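Local coordinates for protein diaminopimelate decarboxylase (Psychromonas ingrahamii, PDB 4XG1) that probably catalyses the pyridoxal 5'-phosphate-dependent decarboxylation of meso-2,6-diaminopimelate to L-lysine, the closing step of lysine biosynthesis, at residues B[78-83]-B[272-277]; B[122-127]-B[234-239]. All coordinates share one frame; numbering follows the deposited sequence.

Contact 1: B[78-83]-B[272-277]. With LLP ((2S)-2-amino-6-[[3-hydroxy-2-methyl-5-(phosphonooxymethyl)pyridin-4-yl]methylideneamino]hexanoic acid), chain T.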
ATOM      1  N   GLY B  78       6.874 -25.484  -6.263  1.00 14.83           N
ATOM      2  CA  GLY B  78       7.909 -24.739  -5.554  1.00 14.70           C
ATOM      3  C   GLY B  78       7.399 -23.305  -5.360  1.00 14.21           C
ATOM      4  O   GLY B  78       6.298 -22.958  -5.795  1.00 11.98           O
ATOM      5  N   PHE B  79       8.219 -22.497  -4.689  1.00 14.62           N
ATOM      6  CA  PHE B  79       7.849 -21.146  -4.330  1.00 15.16           C
ATOM      7  C   PHE B  79       9.015 -20.219  -4.474  1.00 15.35           C
ATOM      8  O   PHE B  79      10.145 -20.576  -4.144  1.00 17.51           O
ATOM      9  CB  PHE B  79       7.363 -21.121  -2.903  1.00 14.86           C
ATOM     10  CG  PHE B  79       6.115 -21.920  -2.707  1.00 15.10           C
ATOM     11  CD1 PHE B  79       4.874 -21.363  -2.963  1.00 14.58           C
ATOM     12  CD2 PHE B  79       6.183 -23.260  -2.304  1.00 15.22           C
ATOM     13  CE1 PHE B  79       3.715 -22.117  -2.829  1.00 14.87           C
ATOM     14  CE2 PHE B  79       5.042 -24.022  -2.182  1.00 14.26           C
ATOM     15  CZ  PHE B  79       3.800 -23.453  -2.440  1.00 14.75           C
ATOM     16  N   ASP B  80       8.741 -19.036  -4.995  1.00 15.09           N
ATOM     17  CA  ASP B  80       9.729 -17.963  -5.043  1.00 14.52           C
ATOM     18  C   ASP B  80       9.321 -16.947  -3.970  1.00 12.28           C
ATOM     19  O   ASP B  80       8.185 -16.488  -3.965  1.00 12.72           O
ATOM     20  CB  ASP B  80       9.714 -17.352  -6.444  1.00 15.93           C
ATOM     21  CG  ASP B  80      10.613 -16.151  -6.573  1.00 18.05           C
ATOM     22  OD1 ASP B  80      11.702 -16.136  -5.942  1.00 17.73           O
ATOM     23  OD2 ASP B  80      10.216 -15.215  -7.330  1.00 20.42           O
ATOM     24  N   ILE B  81      10.237 -16.624  -3.079  1.00 10.11           N
ATOM     25  CA  ILE B  81       9.950 -15.802  -1.951  1.00  9.28           C
ATOM     26  C   ILE B  81      10.883 -14.627  -1.948  1.00  9.12           C
ATOM     27  O   ILE B  81      11.955 -14.680  -2.562  1.00  9.35           O
ATOM     28  CB  ILE B  81      10.139 -16.534  -0.597  1.00  9.04           C
ATOM     29  CG1 ILE B  81      11.615 -16.808  -0.308  1.00  8.80           C
ATOM     30  CG2 ILE B  81       9.306 -17.810  -0.547  1.00  8.76           C
ATOM     31  CD1 ILE B  81      11.849 -17.449   1.035  1.00  8.91           C
ATOM     32  N   VAL B  82      10.491 -13.562  -1.236  1.00  8.57           N
ATOM     33  CA  VAL B  82      11.318 -12.370  -1.102  1.00  8.23           C
ATOM     34  C   VAL B  82      11.552 -11.909   0.309  1.00  7.91           C
ATOM     35  O   VAL B  82      12.161 -10.854   0.508  1.00  7.84           O
ATOM     36  CB  VAL B  82      10.742 -11.179  -1.904  1.00  8.44           C
ATOM     37  CG1 VAL B  82      10.708 -11.541  -3.386  1.00  8.55           C
ATOM     38  CG2 VAL B  82       9.344 -10.825  -1.417  1.00  8.40           C
ATOM     39  N   SER B  83      11.138 -12.684   1.295  1.00  7.76           N
ATOM     40  CA  SER B  83      11.332 -12.280   2.687  1.00  7.83           C
ATOM     41  C   SER B  83      11.197 -13.460   3.587  1.00  8.08           C
ATOM     42  O   SER B  83      10.648 -14.483   3.189  1.00  8.62           O
ATOM     43  CB  SER B  83      10.306 -11.217   3.108  1.00  7.61           C
ATOM     44  OG  SER B  83       9.002 -11.759   3.154  1.00  7.55           O
ATOM     45  N   ILE B 272      13.798 -23.295 -14.060  1.00 23.30           N
ATOM     46  CA  ILE B 272      12.947 -22.789 -13.015  1.00 22.79           C
ATOM     47  C   ILE B 272      12.185 -21.579 -13.510  1.00 22.72           C
ATOM     48  O   ILE B 272      12.752 -20.680 -14.120  1.00 23.84           O
ATOM     49  CB  ILE B 272      13.756 -22.469 -11.749  1.00 23.30           C
ATOM     50  CG1 ILE B 272      14.251 -23.779 -11.125  1.00 23.31           C
ATOM     51  CG2 ILE B 272      12.887 -21.726 -10.732  1.00 23.01           C
ATOM     52  CD1 ILE B 272      15.237 -23.605 -10.000  1.00 24.22           C
ATOM     53  N   PHE B 273      10.889 -21.576 -13.247  1.00 24.29           N
ATOM     54  CA  PHE B 273       9.999 -20.454 -13.547  1.00 24.96           C
ATOM     55  C   PHE B 273       9.326 -19.908 -12.295  1.00 22.34           C
ATOM     56  O   PHE B 273       8.944 -20.650 -11.392  1.00 21.13           O
ATOM     57  CB  PHE B 273       8.890 -20.904 -14.482  1.00 28.19           C
ATOM     58  CG  PHE B 273       9.386 -21.536 -15.718  1.00 33.39           C
ATOM     59  CD1 PHE B 273       9.703 -22.885 -15.750  1.00 35.51           C
ATOM     60  CD2 PHE B 273       9.533 -20.782 -16.872  1.00 39.02           C
ATOM     61  CE1 PHE B 273      10.165 -23.471 -16.904  1.00 37.13           C
ATOM     62  CE2 PHE B 273       9.992 -21.372 -18.036  1.00 38.36           C
ATOM     63  CZ  PHE B 273      10.312 -22.713 -18.043  1.00 39.17           C
ATOM     64  N   GLU B 274       9.124 -18.594 -12.284  1.00 20.98           N
ATOM     65  CA  GLU B 274       8.620 -17.885 -11.110  1.00 17.79           C
ATOM     66  C   GLU B 274       7.373 -17.088 -11.407  1.00 15.04           C
ATOM     67  O   GLU B 274       7.303 -15.929 -11.093  1.00 14.25           O
ATOM     68  CB  GLU B 274       9.699 -16.952 -10.598  1.00 18.40           C
ATOM     69  CG  GLU B 274      10.981 -17.606 -10.127  1.00 19.10           C
ATOM     70  CD  GLU B 274      12.028 -16.591  -9.723  1.00 20.51           C
ATOM     71  OE1 GLU B 274      11.911 -15.403 -10.098  1.00 23.16           O
ATOM     72  OE2 GLU B 274      12.979 -16.942  -9.012  1.00 21.68           O
ATOM     73  N   PRO B 275       6.376 -17.697 -12.058  1.00 13.13           N
ATOM     74  CA  PRO B 275       5.230 -16.878 -12.375  1.00 12.47           C
ATOM     75  C   PRO B 275       4.391 -16.466 -11.130  1.00 12.07           C
ATOM     76  O   PRO B 275       4.212 -17.255 -10.216  1.00 11.17           O
ATOM     77  CB  PRO B 275       4.404 -17.798 -13.282  1.00 12.26           C
ATOM     78  CG  PRO B 275       4.717 -19.156 -12.776  1.00 12.27           C
ATOM     79  CD  PRO B 275       6.165 -19.098 -12.446  1.00 12.82           C
ATOM     80  N   GLY B 276       3.806 -15.274 -11.175  1.00 11.70           N
ATOM     81  CA  GLY B 276       2.849 -14.827 -10.155  1.00 11.09           C
ATOM     82  C   GLY B 276       1.526 -14.408 -10.749  1.00 10.55           C
ATOM     83  O   GLY B 276       0.524 -15.140 -10.674  1.00 10.32           O
ATOM     84  N   ARG B 277       1.549 -13.252 -11.400  1.00 10.03           N
ATOM     85  CA  ARG B 277       0.365 -12.708 -12.059  1.00  9.88           C
ATOM     86  C   ARG B 277      -0.368 -13.708 -12.962  1.00 10.68           C
ATOM     87  O   ARG B 277      -1.578 -13.821 -12.908  1.00 10.19           O
ATOM     88  CB  ARG B 277       0.759 -11.484 -12.864  1.00  9.33           C
ATOM     89  CG  ARG B 277      -0.397 -10.701 -13.435  1.00  8.97           C
ATOM     90  CD  ARG B 277       0.026  -9.599 -14.404  1.00  8.88           C
ATOM     91  NE  ARG B 277       1.215  -8.875 -14.031  1.00  8.49           N
ATOM     92  CZ  ARG B 277       1.279  -7.776 -13.286  1.00  8.59           C
ATOM     93  NH1 ARG B 277       0.222  -7.204 -12.749  1.00  8.35           N
ATOM     94  NH2 ARG B 277       2.478  -7.257 -13.039  1.00  8.83           N
TER
HETATM   95  N1  LLP T 508      10.268 -13.078  -9.715  1.00  9.41           N
HETATM   96  C2  LLP T 508      10.808 -11.927  -9.298  1.00  9.06           C
HETATM   97  C2' LLP T 508      12.265 -11.896  -8.913  1.00  9.02           C
HETATM   98  C3  LLP T 508       9.934 -10.742  -9.212  1.00  9.09           C
HETATM   99  O3  LLP T 508      10.439  -9.548  -8.825  1.00  9.55           O
HETATM  100  C4  LLP T 508       8.525 -10.856  -9.606  1.00  8.87           C
HETATM  101  C4' LLP T 508       7.569  -9.705  -9.588  1.00  9.12           C
HETATM  102  C5  LLP T 508       8.049 -12.181 -10.051  1.00  8.42           C
HETATM  103  C6  LLP T 508       8.960 -13.227 -10.060  1.00  9.07           C
HETATM  104  C5' LLP T 508       6.624 -12.439 -10.459  1.00  7.86           C
HETATM  105  OP4 LLP T 508       6.226 -11.680 -11.532  1.00  7.19           O
HETATM  106  P   LLP T 508       4.786 -11.810 -12.223  1.00  7.64           P
HETATM  107  OP1 LLP T 508       3.815 -11.792 -11.051  1.00  7.01           O
HETATM  108  OP2 LLP T 508       4.680 -10.686 -13.280  1.00  6.90           O
HETATM  109  OP3 LLP T 508       4.798 -13.077 -13.100  1.00  7.61           O
HETATM  110  N   LLP T 508       2.786  -4.671  -7.860  1.00  8.90           N
HETATM  111  CA  LLP T 508       2.906  -4.809  -9.369  1.00  9.03           C
HETATM  112  CB  LLP T 508       3.558  -6.132  -9.752  1.00  9.14           C
HETATM  113  CG  LLP T 508       5.051  -6.094 -10.018  1.00  9.21           C
HETATM  114  CD  LLP T 508       5.795  -7.194  -9.294  1.00  9.07           C
HETATM  115  CE  LLP T 508       7.260  -7.246  -9.768  1.00  9.33           C
HETATM  116  NZ  LLP T 508       8.097  -8.380  -9.324  1.00  9.17           N
HETATM  117  C   LLP T 508       1.518  -4.819  -9.963  1.00  8.89           C
HETATM  118  O   LLP T 508       0.522  -4.825  -9.260  1.00  8.30           O
HETATM  119  OXT LLP T 508       1.323  -4.840 -11.167  1.00  9.16           O
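D80, on strand 78-81, and E274, just past the end of strand 270-273, bring their CA atoms to 6.2 Å with no backbone hydrogen bond between the segments, because both strands pair with strand 54-59 and are separated by it. The side chains meet as two stacked carboxylates, their planes only 13° apart, with D80 OD2 3.3 Å from E274 OE1. With CG anti to the backbone N (chi1 175°), the D80 carboxylate is carried against that of E274, while OD1 is hydrogen-bonded to S103 OG. Both acids end at the pyridine nitrogen of LLP, the lysine adduct of the cofactor. E274, extended beyond CG, places OE1 2.9 Å from LLP N1, almost on the continuation of the ring's C4-N1 line, whereas D80 OD2, 3.2 Å from N1, stands above the ring plane and beyond the nitrogen, tilted away from that in-plane line. Such a pair of acids would be expected to favour a protonated pyridine. Replacing E274 by an alanine removes the in-line carboxylate and is likely to leave N1 with D80 as its one acidic neighbour here and to uncover the stacked face of D80.

Further along, the chain turns beside the phosphate. G276 N donates to LLP OP3 (3.1 Å) and R277 N to LLP OP1 (2.7 Å), both nearly straight, at the first turn of helix 277-280, where the N-terminal end of the helix would probably add favourable charge. The R277 chain bends at chi3 (-39°) so that NH1 and NH2 both reach LLP OXT, which lies at the guanidinium edge; S203 and Y245 hold the same group. Together these features are typical of the cofactor site at the C-terminal strand ends of the TIM barrel in class-II Orn/Lys/Arg decarboxylases.

Contact 2: B[122-127]-B[234-239]. With LLP ((2S)-2-amino-6-[[3-hydroxy-2-methyl-5-(phosphonooxymethyl)pyridin-4-yl]methylideneamino]hexanoic acid), chain T.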
ATOM      1  N   CYS B 122      17.836 -22.352  -3.228  1.00 26.28           N
ATOM      2  CA  CYS B 122      18.731 -21.388  -3.883  1.00 25.41           C
ATOM      3  C   CYS B 122      18.448 -19.942  -3.467  1.00 23.54           C
ATOM      4  O   CYS B 122      17.311 -19.565  -3.276  1.00 23.14           O
ATOM      5  CB  CYS B 122      18.596 -21.532  -5.422  1.00 25.17           C
ATOM      6  SG  CYS B 122      19.977 -20.908  -6.374  1.00 25.96           S
ATOM      7  N   PHE B 123      19.503 -19.154  -3.359  1.00 22.78           N
ATOM      8  CA  PHE B 123      19.428 -17.723  -3.174  1.00 22.60           C
ATOM      9  C   PHE B 123      19.709 -17.056  -4.512  1.00 21.62           C
ATOM     10  O   PHE B 123      20.766 -17.238  -5.059  1.00 24.38           O
ATOM     11  CB  PHE B 123      20.473 -17.247  -2.184  1.00 23.93           C
ATOM     12  CG  PHE B 123      20.237 -17.703  -0.776  1.00 28.37           C
ATOM     13  CD1 PHE B 123      20.615 -18.986  -0.368  1.00 31.86           C
ATOM     14  CD2 PHE B 123      19.643 -16.856   0.156  1.00 29.70           C
ATOM     15  CE1 PHE B 123      20.401 -19.414   0.931  1.00 31.39           C
ATOM     16  CE2 PHE B 123      19.429 -17.272   1.459  1.00 30.94           C
ATOM     17  CZ  PHE B 123      19.801 -18.556   1.844  1.00 33.57           C
ATOM     18  N   ASN B 124      18.759 -16.311  -5.056  1.00 21.53           N
ATOM     19  CA  ASN B 124      18.980 -15.542  -6.264  1.00 19.63           C
ATOM     20  C   ASN B 124      19.600 -14.212  -5.871  1.00 18.59           C
ATOM     21  O   ASN B 124      18.900 -13.308  -5.424  1.00 19.38           O
ATOM     22  CB  ASN B 124      17.662 -15.338  -6.997  1.00 20.65           C
ATOM     23  CG  ASN B 124      17.113 -16.629  -7.571  1.00 22.49           C
ATOM     24  OD1 ASN B 124      17.877 -17.564  -7.845  1.00 27.14           O
ATOM     25  ND2 ASN B 124      15.789 -16.713  -7.743  1.00 22.49           N
ATOM     26  N   VAL B 125      20.918 -14.097  -6.037  1.00 17.56           N
ATOM     27  CA  VAL B 125      21.692 -12.952  -5.547  1.00 16.22           C
ATOM     28  C   VAL B 125      21.696 -11.772  -6.526  1.00 15.35           C
ATOM     29  O   VAL B 125      21.818 -11.950  -7.746  1.00 14.23           O
ATOM     30  CB  VAL B 125      23.160 -13.349  -5.243  1.00 16.69           C
ATOM     31  CG1 VAL B 125      23.998 -12.156  -4.794  1.00 16.65           C
ATOM     32  CG2 VAL B 125      23.205 -14.421  -4.182  1.00 17.23           C
ATOM     33  N   GLU B 126      21.632 -10.569  -5.957  1.00 15.08           N
ATOM     34  CA  GLU B 126      21.440  -9.321  -6.708  1.00 15.80           C
ATOM     35  C   GLU B 126      22.553  -8.284  -6.521  1.00 16.16           C
ATOM     36  O   GLU B 126      22.567  -7.281  -7.188  1.00 15.55           O
ATOM     37  CB  GLU B 126      20.117  -8.675  -6.259  1.00 15.72           C
ATOM     38  CG  GLU B 126      18.927  -9.620  -6.426  1.00 15.93           C
ATOM     39  CD  GLU B 126      17.724  -9.003  -7.131  1.00 15.50           C
ATOM     40  OE1 GLU B 126      17.907  -7.959  -7.794  1.00 14.34           O
ATOM     41  OE2 GLU B 126      16.608  -9.588  -7.020  1.00 14.80           O
ATOM     42  N   SER B 127      23.483  -8.523  -5.614  1.00 17.63           N
ATOM     43  CA  SER B 127      24.613  -7.651  -5.512  1.00 19.15           C
ATOM     44  C   SER B 127      25.835  -8.408  -5.043  1.00 21.49           C
ATOM     45  O   SER B 127      25.736  -9.550  -4.557  1.00 23.70           O
ATOM     46  CB  SER B 127      24.320  -6.515  -4.568  1.00 18.39           C
ATOM     47  OG  SER B 127      24.404  -6.958  -3.226  1.00 19.11           O
ATOM     48  N   HIS B 234      20.897 -25.329 -12.754  1.00 32.49           N
ATOM     49  CA  HIS B 234      19.578 -24.801 -13.196  1.00 28.62           C
ATOM     50  C   HIS B 234      19.631 -23.361 -13.699  1.00 25.71           C
ATOM     51  O   HIS B 234      20.545 -22.589 -13.377  1.00 20.87           O
ATOM     52  CB  HIS B 234      18.531 -24.922 -12.075  1.00 27.58           C
ATOM     53  CG  HIS B 234      18.817 -24.062 -10.883  1.00 29.81           C
ATOM     54  ND1 HIS B 234      18.486 -22.722 -10.832  1.00 29.87           N
ATOM     55  CD2 HIS B 234      19.419 -24.347  -9.696  1.00 32.09           C
ATOM     56  CE1 HIS B 234      18.893 -22.212  -9.682  1.00 31.42           C
ATOM     57  NE2 HIS B 234      19.449 -23.181  -8.969  1.00 32.76           N
ATOM     58  N   LEU B 235      18.628 -23.048 -14.506  1.00 25.00           N
ATOM     59  CA  LEU B 235      18.423 -21.724 -15.048  1.00 24.77           C
ATOM     60  C   LEU B 235      17.031 -21.244 -14.688  1.00 23.05           C
ATOM     61  O   LEU B 235      16.023 -21.874 -15.065  1.00 22.98           O
ATOM     62  CB  LEU B 235      18.523 -21.765 -16.564  1.00 26.52           C
ATOM     63  CG  LEU B 235      18.226 -20.440 -17.278  1.00 29.42           C
ATOM     64  CD1 LEU B 235      19.307 -19.415 -16.995  1.00 29.88           C
ATOM     65  CD2 LEU B 235      18.094 -20.709 -18.763  1.00 29.54           C
ATOM     66  N   ASP B 236      16.984 -20.136 -13.954  1.00 21.41           N
ATOM     67  CA  ASP B 236      15.731 -19.562 -13.462  1.00 19.32           C
ATOM     68  C   ASP B 236      15.354 -18.353 -14.337  1.00 17.86           C
ATOM     69  O   ASP B 236      16.059 -17.350 -14.388  1.00 16.72           O
ATOM     70  CB  ASP B 236      15.938 -19.148 -11.991  1.00 19.07           C
ATOM     71  CG  ASP B 236      14.641 -18.671 -11.312  1.00 19.76           C
ATOM     72  OD1 ASP B 236      13.757 -18.072 -11.961  1.00 18.23           O
ATOM     73  OD2 ASP B 236      14.560 -18.807 -10.085  1.00 21.03           O
ATOM     74  N   LEU B 237      14.241 -18.463 -15.020  1.00 16.68           N
ATOM     75  CA  LEU B 237      13.794 -17.430 -15.936  1.00 15.78           C
ATOM     76  C   LEU B 237      12.788 -16.406 -15.381  1.00 14.80           C
ATOM     77  O   LEU B 237      12.194 -15.633 -16.127  1.00 13.78           O
ATOM     78  CB  LEU B 237      13.188 -18.112 -17.157  1.00 16.41           C
ATOM     79  CG  LEU B 237      14.229 -18.908 -17.924  1.00 17.65           C
ATOM     80  CD1 LEU B 237      13.563 -19.706 -19.035  1.00 18.43           C
ATOM     81  CD2 LEU B 237      15.311 -17.982 -18.489  1.00 18.14           C
ATOM     82  N   GLY B 238      12.614 -16.392 -14.067  1.00 14.62           N
ATOM     83  CA  GLY B 238      11.759 -15.436 -13.406  1.00 13.40           C
ATOM     84  C   GLY B 238      10.328 -15.589 -13.826  1.00 13.16           C
ATOM     85  O   GLY B 238       9.914 -16.667 -14.289  1.00 13.15           O
ATOM     86  N   GLY B 239       9.549 -14.534 -13.595  1.00 12.16           N
ATOM     87  CA  GLY B 239       8.150 -14.477 -13.998  1.00 12.04           C
ATOM     88  C   GLY B 239       8.038 -13.427 -15.079  1.00 11.90           C
ATOM     89  O   GLY B 239       8.985 -13.255 -15.857  1.00 12.60           O
TER
HETATM   90  N1  LLP T 508      10.268 -13.078  -9.715  1.00  9.41           N
HETATM   91  C2  LLP T 508      10.808 -11.927  -9.298  1.00  9.06           C
HETATM   92  C2' LLP T 508      12.265 -11.896  -8.913  1.00  9.02           C
HETATM   93  C3  LLP T 508       9.934 -10.742  -9.212  1.00  9.09           C
HETATM   94  O3  LLP T 508      10.439  -9.548  -8.825  1.00  9.55           O
HETATM   95  C4  LLP T 508       8.525 -10.856  -9.606  1.00  8.87           C
HETATM   96  C4' LLP T 508       7.569  -9.705  -9.588  1.00  9.12           C
HETATM   97  C5  LLP T 508       8.049 -12.181 -10.051  1.00  8.42           C
HETATM   98  C6  LLP T 508       8.960 -13.227 -10.060  1.00  9.07           C
HETATM   99  C5' LLP T 508       6.624 -12.439 -10.459  1.00  7.86           C
HETATM  100  OP4 LLP T 508       6.226 -11.680 -11.532  1.00  7.19           O
HETATM  101  P   LLP T 508       4.786 -11.810 -12.223  1.00  7.64           P
HETATM  102  OP1 LLP T 508       3.815 -11.792 -11.051  1.00  7.01           O
HETATM  103  OP2 LLP T 508       4.680 -10.686 -13.280  1.00  6.90           O
HETATM  104  OP3 LLP T 508       4.798 -13.077 -13.100  1.00  7.61           O
HETATM  105  N   LLP T 508       2.786  -4.671  -7.860  1.00  8.90           N
HETATM  106  CA  LLP T 508       2.906  -4.809  -9.369  1.00  9.03           C
HETATM  107  CB  LLP T 508       3.558  -6.132  -9.752  1.00  9.14           C
HETATM  108  CG  LLP T 508       5.051  -6.094 -10.018  1.00  9.21           C
HETATM  109  CD  LLP T 508       5.795  -7.194  -9.294  1.00  9.07           C
HETATM  110  CE  LLP T 508       7.260  -7.246  -9.768  1.00  9.33           C
HETATM  111  NZ  LLP T 508       8.097  -8.380  -9.324  1.00  9.17           N
HETATM  112  C   LLP T 508       1.518  -4.819  -9.963  1.00  8.89           C
HETATM  113  O   LLP T 508       0.522  -4.825  -9.260  1.00  8.30           O
HETATM  114  OXT LLP T 508       1.323  -4.840 -11.167  1.00  9.16           O
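C122 faces H234, and N124 faces D236, in two successive pairs of inward-pointing side chains. The SG of C122 sits at the edge of the imidazole, in its plane, 3.5 Å from H234 NE2 and 4.5 Å from the ring centroid. H234 reaches it with chi1 at 66°, CG wedged between the backbone N and the carbonyl carbon. In the second pair the N124 amide stands steeply against the D236 carboxylate, their planes 77° apart, and ND2 gives OD2 a weak hydrogen bond of 3.4 Å. The CA atoms of N124 and D236 are 8.9 Å apart, since strands 122-125 and 234-236 are not neighbours in the sheet: the side chains meet across the interior of the TIM barrel, with S148 of strand 145-152 touching C122, N124 and H234. The chi1 of D236 (-174°) swings the carboxylate up to N124, and its other oxygen turns back to its own chain. OD1 accepts from G238 N at 2.9 Å, nearly along the C-O axis, forming an Asx turn. That turn leads into G239, whose N is hydrogen-bonded to H200 ND1 and whose CA lies 3.7 Å from phosphate oxygen OP3 of LLP.

Overall arrangement
Both contacts are buried in one parallel barrel, with contact 2 nested along the chain inside the loop closed by contact 1. Strands 234-236 and 270-273 are neighbours, and I272 O probably accepts from L237 N. The two contacts converge where E274 OE2 lies 2.7 Å from D236 OD2, two close acids, with N124 ND2 packed beside E274. Chemistry follows position: contact 1 gathers acids at the pyridine nitrogen and donors round the phosphate and carboxylate, whereas contact 2, spanning the barrel interior farther from the chain centre, pairs a thiol with an imidazole and an amide with a carboxylate, and meets the cofactor through G239. Each also meets the second subunit, S83 at its N385 and E126 at its K294.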